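Local coordinates for ABC transporter, substrate binding protein (Aeropyrum pernix, PDB 3EAF), which probably serves as the extracytoplasmic solute receptor of an ABC transporter, capturing a ligand between two lobes and delivering it to the membrane permease, at residues I5-L10 and A79-G84; I53-A58 and D73-I78; G131-A136 and P167-Q172. One frame throughout, in Å; residues are numbered along the deposited sequence.

Contact 1. Residues I5-L10 and A79-G84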
ATOM      1  N   ILE A   5     -23.982   6.391  -7.845  1.00 14.15           N
ATOM      2  CA  ILE A   5     -23.085   5.491  -8.570  1.00 13.11           C
ATOM      3  C   ILE A   5     -22.790   4.265  -7.710  1.00 12.94           C
ATOM      4  O   ILE A   5     -22.809   4.349  -6.478  1.00 13.03           O
ATOM      5  CB  ILE A   5     -21.755   6.183  -8.995  1.00 13.09           C
ATOM      6  CG1 ILE A   5     -20.982   6.693  -7.767  1.00 12.43           C
ATOM      7  CG2 ILE A   5     -22.031   7.308 -10.010  1.00 13.01           C
ATOM      8  CD1 ILE A   5     -19.550   7.109  -8.053  1.00 12.51           C
ATOM      9  N   ASN A   6     -22.538   3.130  -8.358  1.00 12.12           N
ATOM     10  CA  ASN A   6     -22.152   1.915  -7.643  1.00 11.72           C
ATOM     11  C   ASN A   6     -20.634   1.711  -7.665  1.00 10.96           C
ATOM     12  O   ASN A   6     -19.987   1.870  -8.703  1.00 10.43           O
ATOM     13  CB  ASN A   6     -22.866   0.686  -8.217  1.00 11.91           C
ATOM     14  CG  ASN A   6     -24.385   0.762  -8.083  1.00 12.64           C
ATOM     15  OD1 ASN A   6     -24.929   1.419  -7.183  1.00 13.28           O
ATOM     16  ND2 ASN A   6     -25.076   0.063  -8.969  1.00 14.53           N
ATOM     17  N   VAL A   7     -20.079   1.370  -6.507  1.00 10.16           N
ATOM     18  CA  VAL A   7     -18.637   1.198  -6.352  1.00  9.62           C
ATOM     19  C   VAL A   7     -18.350  -0.101  -5.595  1.00  9.09           C
ATOM     20  O   VAL A   7     -18.897  -0.331  -4.524  1.00  9.07           O
ATOM     21  CB  VAL A   7     -18.002   2.422  -5.621  1.00  9.67           C
ATOM     22  CG1 VAL A   7     -16.534   2.167  -5.288  1.00  9.51           C
ATOM     23  CG2 VAL A   7     -18.143   3.695  -6.467  1.00  9.62           C
ATOM     24  N   GLY A   8     -17.508  -0.958  -6.166  1.00  8.89           N
ATOM     25  CA  GLY A   8     -17.102  -2.184  -5.497  1.00  8.55           C
ATOM     26  C   GLY A   8     -16.032  -1.933  -4.452  1.00  8.63           C
ATOM     27  O   GLY A   8     -15.169  -1.071  -4.619  1.00  8.44           O
ATOM     28  N   LEU A   9     -16.108  -2.680  -3.356  1.00  8.80           N
ATOM     29  CA  LEU A   9     -15.078  -2.655  -2.330  1.00  8.47           C
ATOM     30  C   LEU A   9     -14.614  -4.087  -2.086  1.00  8.43           C
ATOM     31  O   LEU A   9     -15.295  -4.863  -1.417  1.00  8.29           O
ATOM     32  CB  LEU A   9     -15.600  -2.007  -1.035  1.00  8.73           C
ATOM     33  CG  LEU A   9     -14.687  -2.023   0.196  1.00  7.98           C
ATOM     34  CD1 LEU A   9     -13.349  -1.350  -0.082  1.00  8.34           C
ATOM     35  CD2 LEU A   9     -15.377  -1.375   1.388  1.00  8.31           C
ATOM     36  N   LEU A  10     -13.451  -4.418  -2.639  1.00  8.15           N
ATOM     37  CA  LEU A  10     -12.874  -5.748  -2.509  1.00  8.85           C
ATOM     38  C   LEU A  10     -11.830  -5.747  -1.392  1.00  8.88           C
ATOM     39  O   LEU A  10     -10.835  -5.027  -1.464  1.00  9.16           O
ATOM     40  CB  LEU A  10     -12.250  -6.175  -3.844  1.00  8.36           C
ATOM     41  CG  LEU A  10     -11.885  -7.647  -4.043  1.00  8.13           C
ATOM     42  CD1 LEU A  10     -13.117  -8.484  -4.377  1.00  6.92           C
ATOM     43  CD2 LEU A  10     -10.837  -7.764  -5.143  1.00  8.10           C
ATOM     44  N   ALA A  79     -16.382   1.988 -10.651  1.00 10.27           N
ATOM     45  CA  ALA A  79     -15.108   2.021  -9.945  1.00  9.81           C
ATOM     46  C   ALA A  79     -15.056   0.901  -8.913  1.00  9.44           C
ATOM     47  O   ALA A  79     -16.090   0.474  -8.402  1.00  9.15           O
ATOM     48  CB  ALA A  79     -14.892   3.389  -9.273  1.00  9.58           C
ATOM     49  N   ILE A  80     -13.845   0.421  -8.634  1.00  9.17           N
ATOM     50  CA  ILE A  80     -13.610  -0.572  -7.590  1.00  9.07           C
ATOM     51  C   ILE A  80     -12.442  -0.134  -6.725  1.00  9.06           C
ATOM     52  O   ILE A  80     -11.386   0.271  -7.236  1.00  9.07           O
ATOM     53  CB  ILE A  80     -13.312  -1.983  -8.172  1.00  9.09           C
ATOM     54  CG1 ILE A  80     -14.546  -2.536  -8.894  1.00  8.92           C
ATOM     55  CG2 ILE A  80     -12.877  -2.954  -7.061  1.00  9.45           C
ATOM     56  CD1 ILE A  80     -14.248  -3.720  -9.828  1.00  9.34           C
ATOM     57  N   ILE A  81     -12.655  -0.204  -5.416  1.00  8.83           N
ATOM     58  CA  ILE A  81     -11.600  -0.032  -4.434  1.00  8.59           C
ATOM     59  C   ILE A  81     -11.132  -1.437  -4.097  1.00  8.84           C
ATOM     60  O   ILE A  81     -11.853  -2.201  -3.440  1.00  9.24           O
ATOM     61  CB  ILE A  81     -12.119   0.714  -3.175  1.00  8.83           C
ATOM     62  CG1 ILE A  81     -12.733   2.076  -3.564  1.00  8.54           C
ATOM     63  CG2 ILE A  81     -11.015   0.843  -2.101  1.00  7.92           C
ATOM     64  CD1 ILE A  81     -11.752   3.100  -4.162  1.00  8.96           C
ATOM     65  N   GLY A  82      -9.940  -1.787  -4.578  1.00  8.86           N
ATOM     66  CA  GLY A  82      -9.474  -3.169  -4.542  1.00  8.74           C
ATOM     67  C   GLY A  82      -8.345  -3.465  -3.575  1.00  8.70           C
ATOM     68  O   GLY A  82      -8.000  -2.639  -2.726  1.00  8.75           O
ATOM     69  N   TRP A  83      -7.756  -4.651  -3.729  1.00  8.61           N
ATOM     70  CA  TRP A  83      -6.817  -5.174  -2.746  1.00  8.25           C
ATOM     71  C   TRP A  83      -5.541  -5.807  -3.353  1.00  8.25           C
ATOM     72  O   TRP A  83      -4.579  -5.094  -3.640  1.00  8.38           O
ATOM     73  CB  TRP A  83      -7.537  -6.125  -1.765  1.00  7.83           C
ATOM     74  CG  TRP A  83      -6.651  -6.652  -0.668  1.00  7.88           C
ATOM     75  CD1 TRP A  83      -6.177  -7.930  -0.531  1.00  7.26           C
ATOM     76  CD2 TRP A  83      -6.109  -5.903   0.431  1.00  7.31           C
ATOM     77  NE1 TRP A  83      -5.374  -8.022   0.590  1.00  7.24           N
ATOM     78  CE2 TRP A  83      -5.322  -6.792   1.198  1.00  7.02           C
ATOM     79  CE3 TRP A  83      -6.217  -4.565   0.840  1.00  7.04           C
ATOM     80  CZ2 TRP A  83      -4.640  -6.385   2.352  1.00  7.09           C
ATOM     81  CZ3 TRP A  83      -5.538  -4.161   1.993  1.00  7.70           C
ATOM     82  CH2 TRP A  83      -4.755  -5.070   2.729  1.00  7.63           C
ATOM     83  N   GLY A  84      -5.540  -7.121  -3.555  1.00  8.19           N
ATOM     84  CA  GLY A  84      -4.288  -7.883  -3.718  1.00  8.51           C
ATOM     85  C   GLY A  84      -3.550  -7.691  -5.028  1.00  8.56           C
ATOM     86  O   GLY A  84      -4.168  -7.457  -6.064  1.00  8.46           O
TER

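Contact 2. Residues I53-A58 and D73-I78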
ATOM      1  N   ILE A  53     -20.421  -1.645  -2.491  1.00 11.32           N
ATOM      2  CA  ILE A  53     -20.734  -3.051  -2.283  1.00 11.40           C
ATOM      3  C   ILE A  53     -19.476  -3.762  -1.761  1.00 11.55           C
ATOM      4  O   ILE A  53     -18.522  -3.999  -2.507  1.00 10.55           O
ATOM      5  CB  ILE A  53     -21.281  -3.715  -3.594  1.00 11.48           C
ATOM      6  CG1 ILE A  53     -22.544  -3.003  -4.105  1.00 12.12           C
ATOM      7  CG2 ILE A  53     -21.585  -5.190  -3.385  1.00 11.79           C
ATOM      8  CD1 ILE A  53     -22.290  -2.001  -5.227  1.00 13.07           C
ATOM      9  N   LYS A  54     -19.474  -4.083  -0.470  1.00 11.86           N
ATOM     10  CA  LYS A  54     -18.304  -4.684   0.160  1.00 12.38           C
ATOM     11  C   LYS A  54     -18.300  -6.198   0.011  1.00 12.47           C
ATOM     12  O   LYS A  54     -19.304  -6.862   0.281  1.00 12.92           O
ATOM     13  CB  LYS A  54     -18.211  -4.305   1.636  1.00 12.24           C
ATOM     14  CG  LYS A  54     -16.894  -4.723   2.279  1.00 13.23           C
ATOM     15  CD  LYS A  54     -16.772  -4.247   3.719  1.00 13.03           C
ATOM     16  CE  LYS A  54     -17.342  -5.266   4.683  1.00 12.98           C
ATOM     17  NZ  LYS A  54     -17.015  -4.907   6.088  1.00 13.23           N
ATOM     18  N   ARG A  55     -17.160  -6.733  -0.414  1.00 12.51           N
ATOM     19  CA  ARG A  55     -16.978  -8.176  -0.562  1.00 12.36           C
ATOM     20  C   ARG A  55     -15.640  -8.613   0.030  1.00 12.19           C
ATOM     21  O   ARG A  55     -14.586  -8.160  -0.416  1.00 12.42           O
ATOM     22  CB  ARG A  55     -17.053  -8.570  -2.041  1.00 12.20           C
ATOM     23  CG  ARG A  55     -18.425  -8.381  -2.688  1.00 12.79           C
ATOM     24  CD  ARG A  55     -19.425  -9.396  -2.158  1.00 12.60           C
ATOM     25  NE  ARG A  55     -20.729  -9.261  -2.793  1.00 13.42           N
ATOM     26  CZ  ARG A  55     -21.752  -8.592  -2.270  1.00 14.24           C
ATOM     27  NH1 ARG A  55     -21.626  -7.989  -1.092  1.00 12.70           N
ATOM     28  NH2 ARG A  55     -22.907  -8.536  -2.924  1.00 13.92           N
ATOM     29  N   ASP A  56     -15.687  -9.475   1.044  1.00 12.21           N
ATOM     30  CA  ASP A  56     -14.474 -10.079   1.608  1.00 11.85           C
ATOM     31  C   ASP A  56     -14.091 -11.304   0.784  1.00 11.87           C
ATOM     32  O   ASP A  56     -14.754 -12.345   0.843  1.00 11.97           O
ATOM     33  CB  ASP A  56     -14.678 -10.441   3.085  1.00 11.86           C
ATOM     34  CG  ASP A  56     -13.552 -11.300   3.659  1.00 11.97           C
ATOM     35  OD1 ASP A  56     -12.385 -11.203   3.209  1.00 12.41           O
ATOM     36  OD2 ASP A  56     -13.835 -12.077   4.592  1.00 11.50           O
ATOM     37  N   TYR A  57     -13.015 -11.177   0.015  1.00 11.67           N
ATOM     38  CA  TYR A  57     -12.577 -12.271  -0.857  1.00 11.14           C
ATOM     39  C   TYR A  57     -11.451 -13.111  -0.259  1.00 10.82           C
ATOM     40  O   TYR A  57     -11.012 -14.099  -0.871  1.00 10.52           O
ATOM     41  CB  TYR A  57     -12.218 -11.748  -2.255  1.00 10.98           C
ATOM     42  CG  TYR A  57     -10.807 -11.209  -2.427  1.00 11.15           C
ATOM     43  CD1 TYR A  57      -9.901 -11.847  -3.280  1.00 11.19           C
ATOM     44  CD2 TYR A  57     -10.386 -10.059  -1.766  1.00  9.80           C
ATOM     45  CE1 TYR A  57      -8.610 -11.358  -3.462  1.00 10.72           C
ATOM     46  CE2 TYR A  57      -9.095  -9.557  -1.934  1.00 10.24           C
ATOM     47  CZ  TYR A  57      -8.215 -10.212  -2.790  1.00 10.75           C
ATOM     48  OH  TYR A  57      -6.942  -9.723  -2.974  1.00 10.54           O
ATOM     49  N   ALA A  58     -10.990 -12.711   0.932  1.00 10.50           N
ATOM     50  CA  ALA A  58      -9.973 -13.447   1.696  1.00 10.27           C
ATOM     51  C   ALA A  58      -8.674 -13.769   0.926  1.00  9.95           C
ATOM     52  O   ALA A  58      -8.052 -14.814   1.146  1.00  9.67           O
ATOM     53  CB  ALA A  58     -10.589 -14.735   2.310  1.00 10.63           C
ATOM     54  N   ASP A  73     -21.412  -7.056 -13.638  1.00 15.94           N
ATOM     55  CA  ASP A  73     -22.604  -7.575 -14.312  1.00 16.15           C
ATOM     56  C   ASP A  73     -23.887  -7.349 -13.528  1.00 16.11           C
ATOM     57  O   ASP A  73     -24.910  -6.983 -14.107  1.00 16.37           O
ATOM     58  CB  ASP A  73     -22.434  -9.059 -14.667  1.00 16.45           C
ATOM     59  CG  ASP A  73     -21.398  -9.286 -15.758  1.00 16.81           C
ATOM     60  OD1 ASP A  73     -21.188  -8.382 -16.598  1.00 18.02           O
ATOM     61  OD2 ASP A  73     -20.795 -10.376 -15.782  1.00 17.70           O
ATOM     62  N   ARG A  74     -23.823  -7.558 -12.214  1.00 15.70           N
ATOM     63  CA  ARG A  74     -24.961  -7.312 -11.342  1.00 15.37           C
ATOM     64  C   ARG A  74     -25.112  -5.825 -10.998  1.00 15.26           C
ATOM     65  O   ARG A  74     -26.198  -5.269 -11.130  1.00 15.44           O
ATOM     66  CB  ARG A  74     -24.868  -8.162 -10.068  1.00 15.41           C
ATOM     67  CG  ARG A  74     -25.987  -7.920  -9.090  1.00 15.50           C
ATOM     68  CD  ARG A  74     -25.925  -8.861  -7.912  1.00 16.09           C
ATOM     69  NE  ARG A  74     -26.898  -8.489  -6.885  1.00 16.75           N
ATOM     70  CZ  ARG A  74     -27.025  -9.107  -5.713  1.00 16.12           C
ATOM     71  NH1 ARG A  74     -26.239 -10.130  -5.409  1.00 16.78           N
ATOM     72  NH2 ARG A  74     -27.936  -8.703  -4.844  1.00 15.19           N
ATOM     73  N   TYR A  75     -24.031  -5.178 -10.567  1.00 14.79           N
ATOM     74  CA  TYR A  75     -24.138  -3.800 -10.061  1.00 14.24           C
ATOM     75  C   TYR A  75     -23.755  -2.719 -11.061  1.00 13.65           C
ATOM     76  O   TYR A  75     -24.028  -1.542 -10.826  1.00 13.76           O
ATOM     77  CB  TYR A  75     -23.337  -3.622  -8.769  1.00 14.14           C
ATOM     78  CG  TYR A  75     -23.880  -4.419  -7.608  1.00 14.78           C
ATOM     79  CD1 TYR A  75     -25.025  -4.000  -6.921  1.00 14.43           C
ATOM     80  CD2 TYR A  75     -23.252  -5.590  -7.194  1.00 13.67           C
ATOM     81  CE1 TYR A  75     -25.526  -4.732  -5.856  1.00 15.13           C
ATOM     82  CE2 TYR A  75     -23.750  -6.333  -6.128  1.00 14.75           C
ATOM     83  CZ  TYR A  75     -24.885  -5.899  -5.465  1.00 14.92           C
ATOM     84  OH  TYR A  75     -25.374  -6.628  -4.410  1.00 15.37           O
ATOM     85  N   GLY A  76     -23.141  -3.115 -12.171  1.00 13.34           N
ATOM     86  CA  GLY A  76     -22.596  -2.158 -13.129  1.00 13.23           C
ATOM     87  C   GLY A  76     -21.757  -1.067 -12.474  1.00 13.13           C
ATOM     88  O   GLY A  76     -21.961   0.120 -12.740  1.00 13.42           O
ATOM     89  N   VAL A  77     -20.821  -1.455 -11.609  1.00 12.66           N
ATOM     90  CA  VAL A  77     -19.957  -0.474 -10.931  1.00 12.03           C
ATOM     91  C   VAL A  77     -19.144   0.327 -11.946  1.00 11.81           C
ATOM     92  O   VAL A  77     -18.853  -0.171 -13.033  1.00 11.60           O
ATOM     93  CB  VAL A  77     -19.005  -1.129  -9.884  1.00 11.95           C
ATOM     94  CG1 VAL A  77     -19.804  -1.886  -8.822  1.00 11.39           C
ATOM     95  CG2 VAL A  77     -17.972  -2.043 -10.554  1.00 12.02           C
ATOM     96  N   ILE A  78     -18.802   1.570 -11.600  1.00 11.48           N
ATOM     97  CA  ILE A  78     -17.938   2.390 -12.459  1.00 11.05           C
ATOM     98  C   ILE A  78     -16.545   2.532 -11.854  1.00 10.73           C
ATOM     99  O   ILE A  78     -15.649   3.127 -12.456  1.00 10.28           O
ATOM    100  CB  ILE A  78     -18.535   3.808 -12.763  1.00 11.03           C
ATOM    101  CG1 ILE A  78     -18.852   4.573 -11.471  1.00 11.33           C
ATOM    102  CG2 ILE A  78     -19.778   3.695 -13.654  1.00 11.84           C
ATOM    103  CD1 ILE A  78     -19.065   6.060 -11.684  1.00 10.99           C
TER

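Contact 3. Residues G131-A136 and P167-Q172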
ATOM      1  N   GLY A 131      13.520   3.187   0.558  1.00 11.79           N
ATOM      2  CA  GLY A 131      13.837   2.685   1.902  1.00 11.40           C
ATOM      3  C   GLY A 131      15.259   2.157   2.016  1.00 11.64           C
ATOM      4  O   GLY A 131      15.917   2.339   3.048  1.00 11.31           O
ATOM      5  N   LEU A 132      15.735   1.500   0.955  1.00 11.57           N
ATOM      6  CA  LEU A 132      17.081   0.921   0.939  1.00 11.55           C
ATOM      7  C   LEU A 132      18.163   1.994   0.797  1.00 11.98           C
ATOM      8  O   LEU A 132      19.249   1.863   1.370  1.00 12.04           O
ATOM      9  CB  LEU A 132      17.200  -0.137  -0.162  1.00 11.30           C
ATOM     10  CG  LEU A 132      16.398  -1.423   0.090  1.00 11.01           C
ATOM     11  CD1 LEU A 132      16.229  -2.223  -1.197  1.00  9.61           C
ATOM     12  CD2 LEU A 132      17.031  -2.278   1.208  1.00  9.82           C
ATOM     13  N   ALA A 133      17.853   3.045   0.032  1.00 12.41           N
ATOM     14  CA  ALA A 133      18.698   4.238  -0.074  1.00 12.64           C
ATOM     15  C   ALA A 133      18.835   4.911   1.282  1.00 12.89           C
ATOM     16  O   ALA A 133      19.935   5.348   1.658  1.00 13.01           O
ATOM     17  CB  ALA A 133      18.121   5.216  -1.103  1.00 12.65           C
ATOM     18  N   PHE A 134      17.724   4.993   2.019  1.00 13.28           N
ATOM     19  CA  PHE A 134      17.753   5.467   3.406  1.00 13.58           C
ATOM     20  C   PHE A 134      18.761   4.664   4.234  1.00 13.80           C
ATOM     21  O   PHE A 134      19.603   5.246   4.927  1.00 13.57           O
ATOM     22  CB  PHE A 134      16.368   5.414   4.078  1.00 13.65           C
ATOM     23  CG  PHE A 134      16.440   5.422   5.584  1.00 13.70           C
ATOM     24  CD1 PHE A 134      16.582   6.620   6.282  1.00 13.76           C
ATOM     25  CD2 PHE A 134      16.440   4.226   6.298  1.00 13.15           C
ATOM     26  CE1 PHE A 134      16.689   6.627   7.669  1.00 13.73           C
ATOM     27  CE2 PHE A 134      16.555   4.223   7.685  1.00 13.15           C
ATOM     28  CZ  PHE A 134      16.673   5.422   8.373  1.00 13.36           C
ATOM     29  N   LEU A 135      18.665   3.335   4.160  1.00 13.98           N
ATOM     30  CA  LEU A 135      19.568   2.440   4.894  1.00 14.50           C
ATOM     31  C   LEU A 135      21.026   2.658   4.512  1.00 14.68           C
ATOM     32  O   LEU A 135      21.893   2.751   5.382  1.00 14.54           O
ATOM     33  CB  LEU A 135      19.193   0.972   4.653  1.00 14.90           C
ATOM     34  CG  LEU A 135      18.605   0.087   5.763  1.00 14.85           C
ATOM     35  CD1 LEU A 135      17.622   0.810   6.655  1.00 15.25           C
ATOM     36  CD2 LEU A 135      17.967  -1.152   5.147  1.00 14.20           C
ATOM     37  N   ALA A 136      21.287   2.735   3.208  1.00 15.22           N
ATOM     38  CA  ALA A 136      22.650   2.876   2.689  1.00 15.98           C
ATOM     39  C   ALA A 136      23.287   4.207   3.089  1.00 16.31           C
ATOM     40  O   ALA A 136      24.470   4.256   3.417  1.00 16.72           O
ATOM     41  CB  ALA A 136      22.662   2.706   1.173  1.00 15.87           C
ATOM     42  N   PRO A 167      23.352  -2.608  -6.642  1.00 16.66           N
ATOM     43  CA  PRO A 167      24.749  -2.196  -6.810  1.00 17.45           C
ATOM     44  C   PRO A 167      24.930  -0.681  -6.781  1.00 18.16           C
ATOM     45  O   PRO A 167      25.820  -0.190  -6.086  1.00 18.58           O
ATOM     46  CB  PRO A 167      25.118  -2.763  -8.186  1.00 17.43           C
ATOM     47  CG  PRO A 167      24.218  -3.951  -8.342  1.00 17.27           C
ATOM     48  CD  PRO A 167      22.923  -3.501  -7.740  1.00 16.55           C
ATOM     49  N   SER A 168      24.073   0.051  -7.494  1.00 19.09           N
ATOM     50  CA  SER A 168      24.180   1.511  -7.570  1.00 19.86           C
ATOM     51  C   SER A 168      23.849   2.199  -6.244  1.00 20.09           C
ATOM     52  O   SER A 168      24.146   3.383  -6.057  1.00 20.26           O
ATOM     53  CB  SER A 168      23.326   2.070  -8.717  1.00 19.98           C
ATOM     54  OG  SER A 168      21.937   2.028  -8.423  1.00 21.43           O
ATOM     55  N   LEU A 169      23.254   1.446  -5.320  1.00 19.95           N
ATOM     56  CA  LEU A 169      22.933   1.958  -3.988  1.00 19.79           C
ATOM     57  C   LEU A 169      24.022   1.611  -2.970  1.00 19.48           C
ATOM     58  O   LEU A 169      23.935   2.002  -1.810  1.00 19.43           O
ATOM     59  CB  LEU A 169      21.583   1.414  -3.506  1.00 19.98           C
ATOM     60  CG  LEU A 169      20.284   1.706  -4.265  1.00 20.26           C
ATOM     61  CD1 LEU A 169      19.140   0.890  -3.684  1.00 21.23           C
ATOM     62  CD2 LEU A 169      19.941   3.194  -4.267  1.00 21.45           C
ATOM     63  N   GLY A 170      25.037   0.872  -3.411  1.00 18.94           N
ATOM     64  CA  GLY A 170      26.100   0.410  -2.529  1.00 18.46           C
ATOM     65  C   GLY A 170      25.708  -0.795  -1.685  1.00 17.98           C
ATOM     66  O   GLY A 170      26.267  -1.022  -0.607  1.00 17.61           O
ATOM     67  N   LEU A 171      24.748  -1.574  -2.177  1.00 17.36           N
ATOM     68  CA  LEU A 171      24.276  -2.749  -1.459  1.00 16.91           C
ATOM     69  C   LEU A 171      24.560  -4.029  -2.241  1.00 16.95           C
ATOM     70  O   LEU A 171      24.216  -4.137  -3.420  1.00 17.01           O
ATOM     71  CB  LEU A 171      22.778  -2.625  -1.135  1.00 16.75           C
ATOM     72  CG  LEU A 171      22.333  -1.458  -0.243  1.00 16.10           C
ATOM     73  CD1 LEU A 171      20.811  -1.356  -0.182  1.00 15.61           C
ATOM     74  CD2 LEU A 171      22.913  -1.558   1.156  1.00 15.52           C
ATOM     75  N   GLN A 172      25.203  -4.983  -1.576  1.00 16.81           N
ATOM     76  CA  GLN A 172      25.479  -6.295  -2.154  1.00 16.84           C
ATOM     77  C   GLN A 172      24.412  -7.268  -1.689  1.00 15.93           C
ATOM     78  O   GLN A 172      24.319  -7.571  -0.496  1.00 16.26           O
ATOM     79  CB  GLN A 172      26.892  -6.777  -1.767  1.00 17.22           C
ATOM     80  CG  GLN A 172      27.100  -8.311  -1.736  1.00 20.13           C
ATOM     81  CD  GLN A 172      27.266  -8.981  -3.109  1.00 24.20           C
ATOM     82  OE1 GLN A 172      27.388  -8.321  -4.149  1.00 25.31           O
ATOM     83  NE2 GLN A 172      27.277 -10.315  -3.103  1.00 25.44           N
TER

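Contact 1. Residues I5-L10 and A79-G84
Gly8 and Leu9 pair with Ile80 and Ile81 as neighbouring parallel strands, 3-11 and 79-82, buried in the N-terminal lobe; the axes of the two short segments are inclined by 18°. Three backbone bonds set the register: Gly8 N to Ala79 O (3.0 Å), Ile81 N to Gly8 O (2.8 Å, N-H...O 167°), and Leu10 N to Ile81 O (2.8 Å). Gly8 thus straddles Ile80, its N bonding to the residue before and its O to the residue after. A CB on Gly8 would lie 3.2 Å from Ile80 CG1, tight enough that the lack of a side chain probably suits this position. Val7, Leu9, Ala79 and Ile81 share one face. Ile81 carries CG2 anti to its backbone N and CG1 beside it; CG2 meets Leu9 CD1 at 3.8 Å, and CG1 lies 4.2 Å from Val7 CG1. Helices 18-38 and 288-304 cover this face through Phe32 and Leu300. Where the pairing ends, Trp83 CB rests 3.5 Å from Leu10 O, while its indole bonds through NE1 to Thr17 and meets Trp233 edge-to-face near a bound glycerol. Parallel strands joined through helices, with loops leaving their C-terminal ends, are the Rossmann-like arrangement of type I periplasmic binding proteins.

Contact 2. Residues I53-A58 and D73-I78
Tyr75 lays its ring against Ile53 and points its hydroxyl at Arg55, bringing the chain just after helix 61-74 against strand 47-56. From CB outward, the Tyr75 side chain meets Ile53 first: CB lies 4.0 Å from Ile53 CD1, and CG, anti to the carbonyl carbon (chi1 -66°), approaches the same methyl at 3.7 Å. Ile53 CG1 stands over the ring centre, 3.7 Å from the centroid and 5° off the normal, a CH-pi contact. CE2 meets Ile53 CG2 at 3.7 Å. The tip, OH, comes within 3.5 Å of Arg55 NH2, which lies near the ring plane; guanidinium and ring planes stand 71° apart. On the ring's opposite face, toward the rim, lies Arg74 CG. An alanine in place of Tyr75 would keep CB but lose the ring, which would probably leave a gap between Ile53 and the Arg74 chain. Arg55 NH1 donates a hydrogen bond to Lys54 O (2.9 Å) from above the carbonyl plane. Arg55 NH2 and Arg74 NH1 are 4.5 Å apart, yet Glu70 forms salt bridges with Arg55 NE and Arg74 NH1. The chemistry is thus a CH-pi contact that gives way, at its tip, to two like charges, their repulsion likely offset by that shared carboxylate.

Contact 3. Residues G131-A136 and P167-Q172
Leu169 and Leu171 press their branched ends against Leu132, Ala133 and Ala136, joining helix 124-139 to the start of strand 171-178 in the Rossmann-like C-terminal lobe. Segment 167-172 is the turn that leads from helix 159-165 into that strand, the end of the beta-alpha-beta crossover from strand 142-148 to its parallel neighbour 171-178. The helix offers a relief made by Leu132, Ala133 and Ala136: one large side chain and the two low methyls of the alanines. Leu169 is the first bump. Its fork splits, CD1 against Leu132 CB (4.2 Å) and CD2 against Ala133 CB (4.2 Å). Leu171 is the second, reaching toward the helix alongside the base of Leu132. Its CG is anti to the carbonyl carbon (chi1 -61°), and from there CD1 settles against Leu132 CB at 3.8 Å and Leu132 CD2 at 4.1 Å, the two leucines crossing at an oblique angle. The other methyl, Leu171 CD2, faces Ala136 CB at 4.3 Å. Leu144 of strand 142-148 touches both Leu132 and Leu171, continuing the apolar cluster into the sheet, and Leu169 also touches Pro372. Gly170, with positive phi (79°), separates the two bumps and lets the chain turn; its N bonds to Pro167 O at 3.0 Å. Where the turn comes nearest the helix, Ala136 meets backbone as well as side chain: its CB sits 3.3 Å from Leu169 O.

In the fold
From the N terminus, strand 3-11 comes first, and the chain then runs through helix 18-38 to strand 47-56, its neighbour in the sheet. Contact 2 closes a short loop over helix 61-74, and directly afterwards strand 79-82 returns to the other side of strand 3-11 to close contact 1. Contact 2 is thus nested inside contact 1, their centres 6 Å apart; Asn6 ND2 to Tyr75 O and Arg55 N to Leu9 O probably bond the two together. Contact 3 follows in series, tying helix 124-139 to the turn into edge strand 171-178 of the second sheet, its centre about 36 Å from that of contact 1 and on the opposite side of the chain's centre.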